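Local coordinates for uncharacterized protein (Bacteroides eggerthii, PDB 4FTD), which is of unknown function but joins an immunoglobulin-like domain to a six-bladed beta-propeller and may take part in carbohydrate metabolism, at residues G67-Q71 / L90-N94; D247-N252 / M298-R304; L353-T357 / A412-Y416. Residues are numbered along the deposited sequence.

Interaction 1: G67-Q71 / L90-N94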
# COMPACT_ATOMS: atom_id res chain seq x y z
N GLY A 67 29.28 17.80 -49.05
CA GLY A 67 28.35 17.96 -50.17
C GLY A 67 26.86 17.71 -49.98
O GLY A 67 26.07 18.02 -50.88
N ALA A 68 26.45 17.12 -48.86
CA ALA A 68 25.02 16.78 -48.63
C ALA A 68 24.27 17.98 -48.04
O ALA A 68 24.83 18.72 -47.27
CB ALA A 68 24.91 15.57 -47.72
N ALA A 69 23.01 18.17 -48.44
CA ALA A 69 22.13 19.25 -47.96
C ALA A 69 20.87 18.67 -47.33
O ALA A 69 20.37 17.65 -47.81
CB ALA A 69 21.72 20.15 -49.13
N LEU A 70 20.36 19.30 -46.26
CA LEU A 70 19.01 19.03 -45.76
C LEU A 70 17.99 19.58 -46.78
O LEU A 70 18.22 20.62 -47.43
CB LEU A 70 18.77 19.74 -44.41
CG LEU A 70 19.62 19.43 -43.17
CD1 LEU A 70 19.38 20.52 -42.12
CD2 LEU A 70 19.32 18.05 -42.60
N GLN A 71 16.88 18.87 -46.97
CA GLN A 71 15.75 19.44 -47.73
C GLN A 71 15.33 20.78 -47.14
O GLN A 71 15.03 21.72 -47.86
CB GLN A 71 14.49 18.58 -47.64
CG GLN A 71 14.49 17.29 -48.40
CD GLN A 71 14.08 17.48 -49.84
OE1 GLN A 71 14.78 18.14 -50.61
NE2 GLN A 71 12.95 16.90 -50.21
N LEU A 90 13.18 12.73 -42.76
CA LEU A 90 14.24 13.72 -42.91
C LEU A 90 15.09 13.22 -44.06
O LEU A 90 15.71 12.15 -43.97
CB LEU A 90 15.12 13.85 -41.67
CG LEU A 90 16.27 14.87 -41.78
CD1 LEU A 90 16.40 15.69 -40.54
CD2 LEU A 90 17.60 14.17 -42.05
N ARG A 91 15.10 13.99 -45.15
CA ARG A 91 15.83 13.65 -46.36
C ARG A 91 17.14 14.46 -46.50
O ARG A 91 17.14 15.67 -46.38
CB ARG A 91 14.93 13.82 -47.58
CG ARG A 91 15.61 13.63 -48.94
CD ARG A 91 14.61 13.54 -50.09
NE ARG A 91 13.71 12.41 -49.89
CZ ARG A 91 12.59 12.18 -50.57
NH1 ARG A 91 12.19 13.00 -51.53
NH2 ARG A 91 11.88 11.10 -50.28
N ILE A 92 18.25 13.75 -46.74
CA ILE A 92 19.51 14.40 -47.06
C ILE A 92 19.83 14.09 -48.53
O ILE A 92 19.56 12.97 -49.03
CB ILE A 92 20.59 14.10 -46.01
CG1 ILE A 92 21.04 12.67 -46.09
CG2 ILE A 92 20.07 14.43 -44.59
CD1 ILE A 92 22.34 12.48 -45.37
N ILE A 93 20.34 15.08 -49.25
CA ILE A 93 20.48 14.99 -50.70
C ILE A 93 21.81 15.55 -51.09
O ILE A 93 22.30 16.48 -50.46
CB ILE A 93 19.45 15.87 -51.46
CG1 ILE A 93 18.03 15.58 -51.06
CG2 ILE A 93 19.53 15.70 -52.98
CD1 ILE A 93 17.04 16.55 -51.70
N ASN A 94 22.36 15.00 -52.16
CA ASN A 94 23.44 15.65 -52.88
C ASN A 94 23.32 15.59 -54.44
O ASN A 94 22.23 15.39 -55.02
CB ASN A 94 24.75 15.17 -52.30
CG ASN A 94 24.96 13.74 -52.49
OD1 ASN A 94 24.80 13.22 -53.59
ND2 ASN A 94 25.32 13.06 -51.40
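A two-residue edge strand, 69-70, pairs antiparallel with the end of strand 85-93, and side chains extend the contact on both faces. A69 and I93 form a hydrogen-bonded pair, A69 N to I93 O at 2.7 Å and I93 N to A69 O at 2.9 Å; L70 and I92 follow as the non-hydrogen-bonded pair. A longer bond, Q71 N to R91 O at 3.3 Å, comes where Q71 has already turned to helical backbone angles. On one face L70, in its mt rotamer, brings CD2 to 4.2 Å from I92 CG2 and 4.3 Å from L90 CD2, and these leucines also meet I60 of strand 58-64. On the face of A69 and I93, the mt side chain of I93 reaches across, bringing CD1 to a tight 3.0 Å from Q71 OE1. In Q71, chi1 (m) lays CG 3.6 Å from R91 CB and chi2 (m) turns the amide toward I93, while the R91 guanidinium forms a salt bridge with D100. Strand 69-70 thus closes one edge of the beta-sheet of the immunoglobulin-like domain.

Interaction 2: D247-N252 / M298-R304; sequences DNASYN and MVTNVYR
Strands 250-252 and 300-304 run parallel (9°, axes 6.6 Å apart), bridged by side chains, not backbone bonds. D247 (-66/-32) and M298 (-71/-18) are helical, the residues after them extended. Nearest CA atoms pair D247 with M298 (6.3 Å), N248 with V299 (6.3 Å) and S250 with N301 (5.6 Å). M298, S250 and N248 bury most. Selenomethionine M298 (chi1 p, chi2 t, chi3 m) sets CE 3.5 Å from D247 OD1, salt-bridged to R244. N248 (chi1 p) donates from ND2 to M298 O at 2.7 Å. S250 (chi1 m) accepts at OG from V302 N (3.0 Å) and N301 ND2 (3.2 Å), its CB 4.0 Å from the Y303 ring centroid, a CH-pi contact over the face. One water bonds N248 OD1 (2.8 Å), S250 OG (2.7 Å) and T300 O (3.1 Å). N252 (chi1 m) continues, OD1 accepting from R304 N at 2.9 Å and ND2 donating to V302 O at 3.0 Å. Such bridging unites the innermost strands of two successive blades of a six-bladed beta-propeller.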
# COMPACT_ATOMS: atom_id res chain seq x y z
N ASP A 247 -10.17 -12.02 19.04
CA ASP A 247 -9.37 -12.77 18.08
C ASP A 247 -8.82 -11.89 16.96
O ASP A 247 -7.80 -12.19 16.43
CB ASP A 247 -10.21 -13.86 17.41
CG ASP A 247 -10.39 -15.07 18.32
OD1 ASP A 247 -9.35 -15.69 18.64
OD2 ASP A 247 -11.54 -15.40 18.68
N ASN A 248 -9.59 -10.86 16.60
CA ASN A 248 -9.30 -9.90 15.54
C ASN A 248 -9.58 -8.52 16.12
O ASN A 248 -10.23 -8.40 17.13
CB ASN A 248 -10.11 -10.15 14.25
CG ASN A 248 -11.61 -10.09 14.47
OD1 ASN A 248 -12.17 -9.00 14.68
ND2 ASN A 248 -12.29 -11.27 14.40
N ALA A 249 -8.98 -7.50 15.53
CA ALA A 249 -9.26 -6.13 15.88
C ALA A 249 -8.95 -5.23 14.71
O ALA A 249 -7.97 -5.44 13.99
CB ALA A 249 -8.47 -5.71 17.08
N SER A 250 -9.84 -4.26 14.47
CA SER A 250 -9.55 -3.19 13.48
C SER A 250 -9.61 -1.83 14.17
O SER A 250 -10.68 -1.33 14.49
CB SER A 250 -10.47 -3.28 12.29
OG SER A 250 -10.61 -4.60 11.82
N TYR A 251 -8.44 -1.33 14.54
CA TYR A 251 -8.31 -0.05 15.19
C TYR A 251 -8.33 1.04 14.12
O TYR A 251 -7.46 1.08 13.27
CB TYR A 251 -7.00 -0.01 15.96
CG TYR A 251 -6.90 -0.95 17.15
CD1 TYR A 251 -6.53 -2.33 17.01
CD2 TYR A 251 -7.06 -0.43 18.45
CE1 TYR A 251 -6.42 -3.14 18.16
CE2 TYR A 251 -6.95 -1.25 19.58
CZ TYR A 251 -6.61 -2.56 19.47
OH TYR A 251 -6.50 -3.30 20.66
N ASN A 252 -9.35 1.90 14.17
CA ASN A 252 -9.53 3.03 13.26
C ASN A 252 -9.50 4.32 14.11
O ASN A 252 -10.50 4.73 14.63
CB ASN A 252 -10.88 2.90 12.55
CG ASN A 252 -10.92 1.73 11.61
OD1 ASN A 252 -10.43 1.82 10.48
ND2 ASN A 252 -11.42 0.60 12.08
N MSE A 298 -13.34 -15.79 12.10
CA MSE A 298 -12.58 -15.03 13.10
C MSE A 298 -11.47 -14.15 12.52
O MSE A 298 -10.97 -13.28 13.26
CB MSE A 298 -11.95 -15.99 14.08
CG MSE A 298 -10.96 -16.96 13.41
SE MSE A 298 -10.00 -17.90 14.76
CE MSE A 298 -8.76 -16.56 15.28
N VAL A 299 -11.05 -14.41 11.26
CA VAL A 299 -10.04 -13.62 10.53
C VAL A 299 -10.76 -12.69 9.58
O VAL A 299 -11.10 -13.04 8.46
CB VAL A 299 -9.00 -14.50 9.80
CG1 VAL A 299 -7.82 -13.64 9.26
CG2 VAL A 299 -8.51 -15.60 10.75
N THR A 300 -11.01 -11.47 10.07
CA THR A 300 -11.83 -10.47 9.37
C THR A 300 -11.46 -9.09 9.92
O THR A 300 -10.95 -8.98 11.06
CB THR A 300 -13.34 -10.74 9.58
OG1 THR A 300 -14.14 -9.83 8.83
CG2 THR A 300 -13.70 -10.69 11.08
N ASN A 301 -11.67 -8.06 9.10
CA ASN A 301 -11.31 -6.71 9.45
C ASN A 301 -12.22 -5.73 8.78
O ASN A 301 -12.72 -6.00 7.71
CB ASN A 301 -9.89 -6.38 8.97
CG ASN A 301 -8.78 -7.16 9.69
OD1 ASN A 301 -8.26 -8.10 9.12
ND2 ASN A 301 -8.42 -6.76 10.92
N VAL A 302 -12.30 -4.57 9.39
CA VAL A 302 -13.13 -3.43 8.97
C VAL A 302 -12.27 -2.15 9.12
O VAL A 302 -11.97 -1.72 10.25
CB VAL A 302 -14.44 -3.30 9.82
CG1 VAL A 302 -15.25 -2.07 9.37
CG2 VAL A 302 -15.35 -4.54 9.70
N TYR A 303 -11.88 -1.54 8.00
CA TYR A 303 -11.01 -0.36 8.01
C TYR A 303 -11.57 0.80 7.20
O TYR A 303 -12.04 0.65 6.04
CB TYR A 303 -9.57 -0.69 7.51
CG TYR A 303 -8.73 -1.46 8.51
CD1 TYR A 303 -8.34 -0.88 9.70
CD2 TYR A 303 -8.29 -2.72 8.25
CE1 TYR A 303 -7.61 -1.57 10.65
CE2 TYR A 303 -7.56 -3.43 9.17
CZ TYR A 303 -7.20 -2.85 10.36
OH TYR A 303 -6.47 -3.59 11.25
N ARG A 304 -11.56 1.96 7.84
CA ARG A 304 -12.06 3.22 7.29
C ARG A 304 -11.33 3.62 6.02
O ARG A 304 -10.14 3.50 5.93
CB ARG A 304 -11.91 4.33 8.33
CG ARG A 304 -12.66 5.60 8.02
CD ARG A 304 -12.66 6.52 9.23
NE ARG A 304 -13.28 7.79 8.89
CZ ARG A 304 -13.24 8.90 9.63
NH1 ARG A 304 -12.60 8.93 10.80
NH2 ARG A 304 -13.85 10.00 9.20
O HOH W 1 -11.54 -6.73 13.10
O HOH W 2 -7.20 -8.62 13.09
O HOH W 3 -5.79 -2.44 13.50
O HOH W 4 -11.42 7.40 12.67

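Interaction 3: L353-T357 / A412-Y416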
# COMPACT_ATOMS: atom_id res chain seq x y z
N LEU A 353 -5.18 -0.46 -2.95
CA LEU A 353 -5.72 -1.30 -1.89
C LEU A 353 -4.57 -2.22 -1.45
O LEU A 353 -4.00 -2.94 -2.27
CB LEU A 353 -6.90 -2.15 -2.35
CG LEU A 353 -7.55 -3.03 -1.27
CD1 LEU A 353 -8.13 -2.15 -0.17
CD2 LEU A 353 -8.61 -3.97 -1.84
N LEU A 354 -4.22 -2.13 -0.17
CA LEU A 354 -3.21 -2.95 0.50
C LEU A 354 -3.99 -4.02 1.27
O LEU A 354 -4.93 -3.69 2.03
CB LEU A 354 -2.37 -2.10 1.45
CG LEU A 354 -1.39 -2.83 2.37
CD1 LEU A 354 -0.35 -3.64 1.60
CD2 LEU A 354 -0.74 -1.79 3.31
N VAL A 355 -3.67 -5.28 1.02
CA VAL A 355 -4.29 -6.39 1.76
C VAL A 355 -3.23 -7.39 2.11
O VAL A 355 -2.11 -7.33 1.58
CB VAL A 355 -5.41 -7.10 0.96
CG1 VAL A 355 -6.54 -6.14 0.63
CG2 VAL A 355 -4.87 -7.78 -0.29
N CYS A 356 -3.54 -8.28 3.08
CA CYS A 356 -2.71 -9.47 3.28
C CYS A 356 -3.58 -10.68 3.14
O CYS A 356 -4.65 -10.74 3.77
CB CYS A 356 -2.00 -9.47 4.64
SG CYS A 356 -0.79 -10.79 4.83
N THR A 357 -3.18 -11.66 2.33
CA THR A 357 -4.02 -12.86 2.21
C THR A 357 -3.67 -13.77 3.41
O THR A 357 -2.51 -13.93 3.74
CB THR A 357 -3.88 -13.55 0.84
OG1 THR A 357 -2.52 -13.89 0.71
CG2 THR A 357 -4.37 -12.61 -0.36
N ALA A 412 -3.72 -11.80 10.19
CA ALA A 412 -2.83 -11.01 9.32
C ALA A 412 -3.15 -9.53 9.48
O ALA A 412 -4.30 -9.17 9.71
CB ALA A 412 -2.96 -11.40 7.85
N GLN A 413 -2.10 -8.71 9.40
CA GLN A 413 -2.20 -7.27 9.55
C GLN A 413 -1.48 -6.62 8.34
O GLN A 413 -0.60 -7.21 7.70
CB GLN A 413 -1.53 -6.76 10.85
CG GLN A 413 -2.16 -7.27 12.13
CD GLN A 413 -1.84 -8.71 12.44
OE1 GLN A 413 -0.70 -9.15 12.25
NE2 GLN A 413 -2.83 -9.45 12.93
N THR A 414 -1.92 -5.42 8.05
CA THR A 414 -1.27 -4.52 7.09
C THR A 414 -1.10 -3.16 7.74
O THR A 414 -1.80 -2.80 8.70
CB THR A 414 -2.06 -4.36 5.78
OG1 THR A 414 -3.35 -3.81 6.07
CG2 THR A 414 -2.16 -5.68 5.04
N ASP A 415 -0.17 -2.39 7.20
CA ASP A 415 0.05 -1.01 7.64
C ASP A 415 0.87 -0.32 6.56
O ASP A 415 1.46 -0.98 5.72
CB ASP A 415 0.81 -0.93 8.98
CG ASP A 415 -0.10 -0.94 10.21
OD1 ASP A 415 -1.10 -0.14 10.27
OD2 ASP A 415 0.22 -1.72 11.15
N TYR A 416 0.92 1.00 6.59
CA TYR A 416 1.76 1.71 5.64
C TYR A 416 2.20 3.01 6.22
O TYR A 416 1.59 3.50 7.17
CB TYR A 416 1.00 1.94 4.32
CG TYR A 416 -0.16 2.89 4.44
CD1 TYR A 416 -1.43 2.43 4.80
CD2 TYR A 416 -0.00 4.26 4.18
CE1 TYR A 416 -2.50 3.31 4.91
CE2 TYR A 416 -1.06 5.14 4.29
CZ TYR A 416 -2.30 4.65 4.65
OH TYR A 416 -3.31 5.51 4.75
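Strands from different sheets can lie nearly antiparallel and close without sharing a hydrogen bond. The axes of strands 353-357 and 412-416 approach to 6.4 Å at 155°, and side chains fill the space between the two backbones. The second strand begins with A412, whose CB meets C356 SG at 3.8 Å; the t rotamer of C356 sends its sulfur there. Q413 has its CA-to-CB bond pointing away; its side-chain amide is hydrogen-bonded to R139 O and A141 N, and its backbone O lies 4.1 Å from C356 CB. T414 fills the centre. Its p rotamer directs OG1 to a hydrogen bond with A341 O and wedges CG2 against the opposing backbone, 3.6 Å from V355 C and 3.5 Å from C356 N, while its CB packs 3.8 Å from L354 CG. The CA-to-CB bond of D415 points away; its carboxylate forms a salt bridge with K343 and a hydrogen bond to a glycerol that probably came from crystallisation, and its backbone O is 3.4 Å from L354 CD2. The same CD2 reaches Y416 CB at 4.2 Å, where the contact ends. Around this interface, strand 350-357 lies between strands 339-340 and 342-347 and strand 369-374 of its blade, whereas strand 412-420 forms one edge of the next blade, beside strand 426-435 and at the opposite end of that sheet from strand 120-125.

One chain here illustrates two uses of beta structure: pairing within a sheet and packing between sheets. Interaction 1 comes first in sequence, in the immunoglobulin-like domain, with its centre about 71 Å from that of interaction 2 and about 61 Å from that of interaction 3. The other two follow in order in the propeller, centres about 11 Å apart, and touch at N301 OD1 and A412 O, 4.1 Å. Each joins successive blades. The blade after strand 300-304's own supplies the first segment of interaction 3, and its K343, on strand 342-347, makes a cation-pi contact with Y303 and a salt bridge with D415. Together they involve four consecutive blades, remote from the N-terminal sheet.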